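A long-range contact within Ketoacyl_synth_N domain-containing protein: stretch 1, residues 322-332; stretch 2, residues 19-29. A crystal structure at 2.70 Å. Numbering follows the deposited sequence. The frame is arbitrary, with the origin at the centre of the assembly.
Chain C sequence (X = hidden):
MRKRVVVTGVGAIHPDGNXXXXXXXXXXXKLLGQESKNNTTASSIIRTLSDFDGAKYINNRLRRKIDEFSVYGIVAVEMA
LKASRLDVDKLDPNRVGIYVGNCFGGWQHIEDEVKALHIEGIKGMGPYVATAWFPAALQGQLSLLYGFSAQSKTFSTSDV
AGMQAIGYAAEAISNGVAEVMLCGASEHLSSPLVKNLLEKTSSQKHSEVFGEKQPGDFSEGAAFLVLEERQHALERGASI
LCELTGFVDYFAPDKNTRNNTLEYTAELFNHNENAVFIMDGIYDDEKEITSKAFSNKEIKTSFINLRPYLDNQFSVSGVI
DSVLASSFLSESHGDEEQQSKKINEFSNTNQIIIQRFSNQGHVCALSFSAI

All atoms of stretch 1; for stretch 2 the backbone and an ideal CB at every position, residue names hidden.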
# COMPACT_ATOMS: atom_id res chain seq x y z
N SER C 322 11.20 11.11 15.96
CA SER C 322 12.39 10.23 15.75
C SER C 322 13.48 10.98 14.98
O SER C 322 14.67 10.70 15.23
CB SER C 322 12.00 8.95 15.04
OG SER C 322 11.07 8.21 15.81
N VAL C 323 13.09 11.88 14.07
CA VAL C 323 14.02 12.76 13.29
C VAL C 323 14.72 13.72 14.27
O VAL C 323 15.96 13.82 14.20
CB VAL C 323 13.27 13.52 12.17
CG1 VAL C 323 14.01 14.76 11.71
CG2 VAL C 323 12.97 12.60 11.00
N LEU C 324 13.94 14.37 15.14
CA LEU C 324 14.45 15.30 16.20
C LEU C 324 15.32 14.52 17.19
O LEU C 324 16.43 15.00 17.50
CB LEU C 324 13.27 15.97 16.90
CG LEU C 324 12.89 17.36 16.40
CD1 LEU C 324 12.72 17.39 14.88
CD2 LEU C 324 11.61 17.85 17.07
N ALA C 325 14.83 13.37 17.67
CA ALA C 325 15.50 12.51 18.69
C ALA C 325 16.88 12.08 18.18
O ALA C 325 17.82 12.03 19.00
CB ALA C 325 14.63 11.32 19.01
N SER C 326 17.00 11.77 16.88
CA SER C 326 18.26 11.38 16.20
C SER C 326 19.25 12.56 16.21
O SER C 326 20.45 12.31 16.41
CB SER C 326 18.00 10.89 14.80
OG SER C 326 17.20 9.72 14.82
N SER C 327 18.75 13.78 15.98
CA SER C 327 19.55 15.04 15.97
C SER C 327 20.06 15.36 17.38
O SER C 327 21.22 15.79 17.50
CB SER C 327 18.75 16.18 15.40
OG SER C 327 18.38 15.92 14.05
N PHE C 328 19.22 15.15 18.40
CA PHE C 328 19.54 15.40 19.83
C PHE C 328 20.68 14.47 20.28
O PHE C 328 21.62 14.95 20.95
CB PHE C 328 18.31 15.23 20.72
CG PHE C 328 17.44 16.45 20.85
CD1 PHE C 328 17.91 17.59 21.49
CD2 PHE C 328 16.14 16.47 20.35
CE1 PHE C 328 17.11 18.72 21.61
CE2 PHE C 328 15.35 17.60 20.47
CZ PHE C 328 15.83 18.72 21.10
N LEU C 329 20.60 13.18 19.91
CA LEU C 329 21.55 12.12 20.36
C LEU C 329 22.88 12.21 19.59
O LEU C 329 23.85 11.57 20.04
CB LEU C 329 20.90 10.74 20.16
CG LEU C 329 19.78 10.40 21.13
CD1 LEU C 329 18.98 9.20 20.64
CD2 LEU C 329 20.32 10.13 22.53
N SER C 330 22.92 12.96 18.48
CA SER C 330 24.12 13.11 17.60
C SER C 330 25.00 14.26 18.10
O SER C 330 25.45 15.06 17.25
CB SER C 330 23.70 13.31 16.17
OG SER C 330 23.05 14.56 15.99
N GLU C 331 25.25 14.33 19.41
CA GLU C 331 26.07 15.38 20.08
C GLU C 331 25.55 16.77 19.69
O GLU C 331 26.37 17.65 19.36
CB GLU C 331 27.55 15.22 19.72
CG GLU C 331 28.13 13.88 20.13
CD GLU C 331 29.57 13.66 19.71
OE1 GLU C 331 29.89 12.53 19.27
OE2 GLU C 331 30.37 14.61 19.82
N SER C 332 24.22 16.96 19.73
CA SER C 332 23.53 18.23 19.38
C SER C 332 22.09 18.19 19.89
O SER C 332 21.66 19.21 20.48
CB SER C 332 23.57 18.47 17.89
OG SER C 332 23.09 19.76 17.57
N UNK C 19 13.70 22.67 7.13
CA UNK C 19 14.85 21.76 7.34
C UNK C 19 14.90 21.34 8.81
O UNK C 19 14.20 21.97 9.63
CB UNK C 19 16.16 22.43 6.93
N UNK C 20 15.70 20.31 9.12
CA UNK C 20 15.77 19.65 10.46
C UNK C 20 16.29 20.65 11.51
O UNK C 20 15.76 20.63 12.64
CB UNK C 20 16.68 18.42 10.41
N UNK C 21 17.27 21.49 11.15
CA UNK C 21 17.93 22.47 12.06
C UNK C 21 16.95 23.60 12.40
O UNK C 21 16.98 24.06 13.56
CB UNK C 21 19.20 23.05 11.42
N UNK C 22 16.14 24.04 11.44
CA UNK C 22 15.13 25.12 11.59
C UNK C 22 14.00 24.65 12.52
O UNK C 22 13.54 25.47 13.34
CB UNK C 22 14.56 25.53 10.23
N UNK C 23 13.57 23.39 12.38
CA UNK C 23 12.48 22.78 13.20
C UNK C 23 12.98 22.60 14.64
O UNK C 23 12.25 23.00 15.57
CB UNK C 23 12.04 21.44 12.62
N UNK C 24 14.17 22.01 14.81
CA UNK C 24 14.76 21.66 16.13
C UNK C 24 14.97 22.92 16.97
O UNK C 24 14.70 22.88 18.19
CB UNK C 24 16.09 20.92 15.95
N UNK C 25 15.44 24.01 16.35
CA UNK C 25 15.72 25.32 17.00
C UNK C 25 14.41 25.96 17.49
O UNK C 25 14.44 26.64 18.53
CB UNK C 25 16.43 26.26 16.03
N UNK C 26 13.30 25.74 16.77
CA UNK C 26 11.97 26.34 17.06
C UNK C 26 11.33 25.62 18.25
O UNK C 26 10.84 26.31 19.16
CB UNK C 26 11.05 26.26 15.84
N UNK C 27 11.32 24.28 18.24
CA UNK C 27 10.63 23.44 19.27
C UNK C 27 11.33 23.61 20.63
O UNK C 27 10.61 23.63 21.64
CB UNK C 27 10.63 21.97 18.86
N UNK C 28 12.66 23.74 20.64
CA UNK C 28 13.47 23.99 21.88
C UNK C 28 13.08 25.36 22.45
O UNK C 28 12.92 25.45 23.69
CB UNK C 28 14.97 23.94 21.59
N UNK C 29 12.93 26.37 21.59
CA UNK C 29 12.53 27.75 21.97
C UNK C 29 11.13 27.73 22.60
O UNK C 29 10.93 28.44 23.61
CB UNK C 29 12.55 28.68 20.75

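Two helices cross almost at right angles here, 87° between their directions, with axes 10.5 Å apart at closest approach; positions 20, 23, 24, 27 and 28 of the second face the first.

Position 19 precedes the helix in an extended conformation (phi/psi -149/167), with nothing of stretch 1 near its CB. An N-cap suits it: Asp, Ser, Thr or Asn. It is Asp-19, whose OD1 accepts from the backbone N of position 22 at 2.8 Å, a capping bond.

Position 20 points toward stretch 1, its ideal CB 4.7 Å from both Val-323 CG1 and Ser-327 OG. A compact apolar group fits, though a small hydroxyl could also be considered beside the serine. The residue is Val-20; its CG2 lies 3.8 Å from Val-323 CG1 and 3.4 Å from Ser-327 OG, a hydroxyl already donating to Val-323 O within its own helix.

Positions 21 and 22 make no contact, and many helix-compatible residues would serve. They hold Thr-21, whose OG1 donates to Asp-19 OD1 at 2.7 Å, and Ala-22.

Position 23 points toward Leu-324, its ideal CB 4.7 Å from Leu-324 CD1. Val, Ile, Leu or Met would suit. Ile-23 brings CG2 to 4.0 Å from Leu-324 CD1.

Position 24 is where the CA atoms come nearest, position 24 CA lying 6.4 Å from Leu-324 CA. The ideal CB, 4.8 Å from Leu-324 CG, starts a path past Ser-327 and the Phe-328 ring toward the carbonyl oxygen of Ser-332, an acceptor in reach of a long chain. Leu or Met could cover the first part; a long chain ending in a donor, Lys or Arg, could use all of it. Lys-24 does: CD packs 3.6 Å from Ser-327 CB, CG lies over one face of the Phe-328 ring, and NZ makes a weak hydrogen bond to Ser-332 O at 3.2 Å. The ammonium also forms an off-centre cation-pi contact with Phe-328, so one side chain combines greasy packing with charge.

Positions 25 and 26 are beyond reach of stretch 1 and tolerate polar residues: Ser-25 and Lys-26.

Position 27, one turn beyond 23, points toward the other methyl of Leu-324, its ideal CB 4.6 Å from Leu-324 CD2. A branched aliphatic suits it. Val-27 sets CG2 3.8 Å from Leu-324 CD2, so 23 and 27 each meet a different methyl of the leucine.

Position 28 points toward the tip of Phe-328, with Phe-328 CZ 5.3 Å from the ideal CB. The gap favours a longer apolar chain, Ile, Leu or Met. Ile-28 extends CD1 to 3.7 Å from Phe-328 CE1.

Position 29 meets nothing here; a polar residue is natural, and Gln-29 occupies it.

Stretch 2, residues 19-29: DVTAIKSKVIQ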
# COMPACT_ATOMS: atom_id res chain seq x y z
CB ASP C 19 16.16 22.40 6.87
CG ASP C 19 16.45 23.76 7.49
OD1 ASP C 19 16.73 23.80 8.70
OD2 ASP C 19 16.40 24.76 6.74
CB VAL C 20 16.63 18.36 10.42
CG1 VAL C 20 18.09 18.64 10.09
CG2 VAL C 20 16.51 17.57 11.71
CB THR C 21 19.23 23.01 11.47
OG1 THR C 21 18.97 23.48 10.14
CG2 THR C 21 20.34 21.98 11.43
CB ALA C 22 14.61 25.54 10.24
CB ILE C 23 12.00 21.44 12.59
CG1 ILE C 23 11.41 21.64 11.18
CG2 ILE C 23 11.00 20.75 13.51
CD1 ILE C 23 11.39 20.38 10.35
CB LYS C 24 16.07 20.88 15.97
CG LYS C 24 16.56 20.18 17.23
CD LYS C 24 17.72 19.24 16.99
CE LYS C 24 19.06 19.95 16.90
NZ LYS C 24 19.58 20.29 18.25
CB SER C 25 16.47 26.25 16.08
OG SER C 25 15.73 26.50 14.89
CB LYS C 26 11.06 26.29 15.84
CG LYS C 26 9.84 27.20 15.90
CD LYS C 26 10.15 28.65 15.64
CE LYS C 26 8.92 29.54 15.70
NZ LYS C 26 9.25 30.95 15.40
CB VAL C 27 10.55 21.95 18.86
CG1 VAL C 27 9.67 21.76 17.63
CG2 VAL C 27 11.92 21.31 18.65
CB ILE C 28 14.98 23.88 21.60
CG1 ILE C 28 15.40 22.44 21.28
CG2 ILE C 28 15.79 24.44 22.76
CD1 ILE C 28 16.77 22.32 20.65
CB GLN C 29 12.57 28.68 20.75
CG GLN C 29 12.47 30.16 21.11
CD GLN C 29 12.52 31.06 19.90
OE1 GLN C 29 11.96 30.75 18.85
NE2 GLN C 29 13.20 32.18 20.04
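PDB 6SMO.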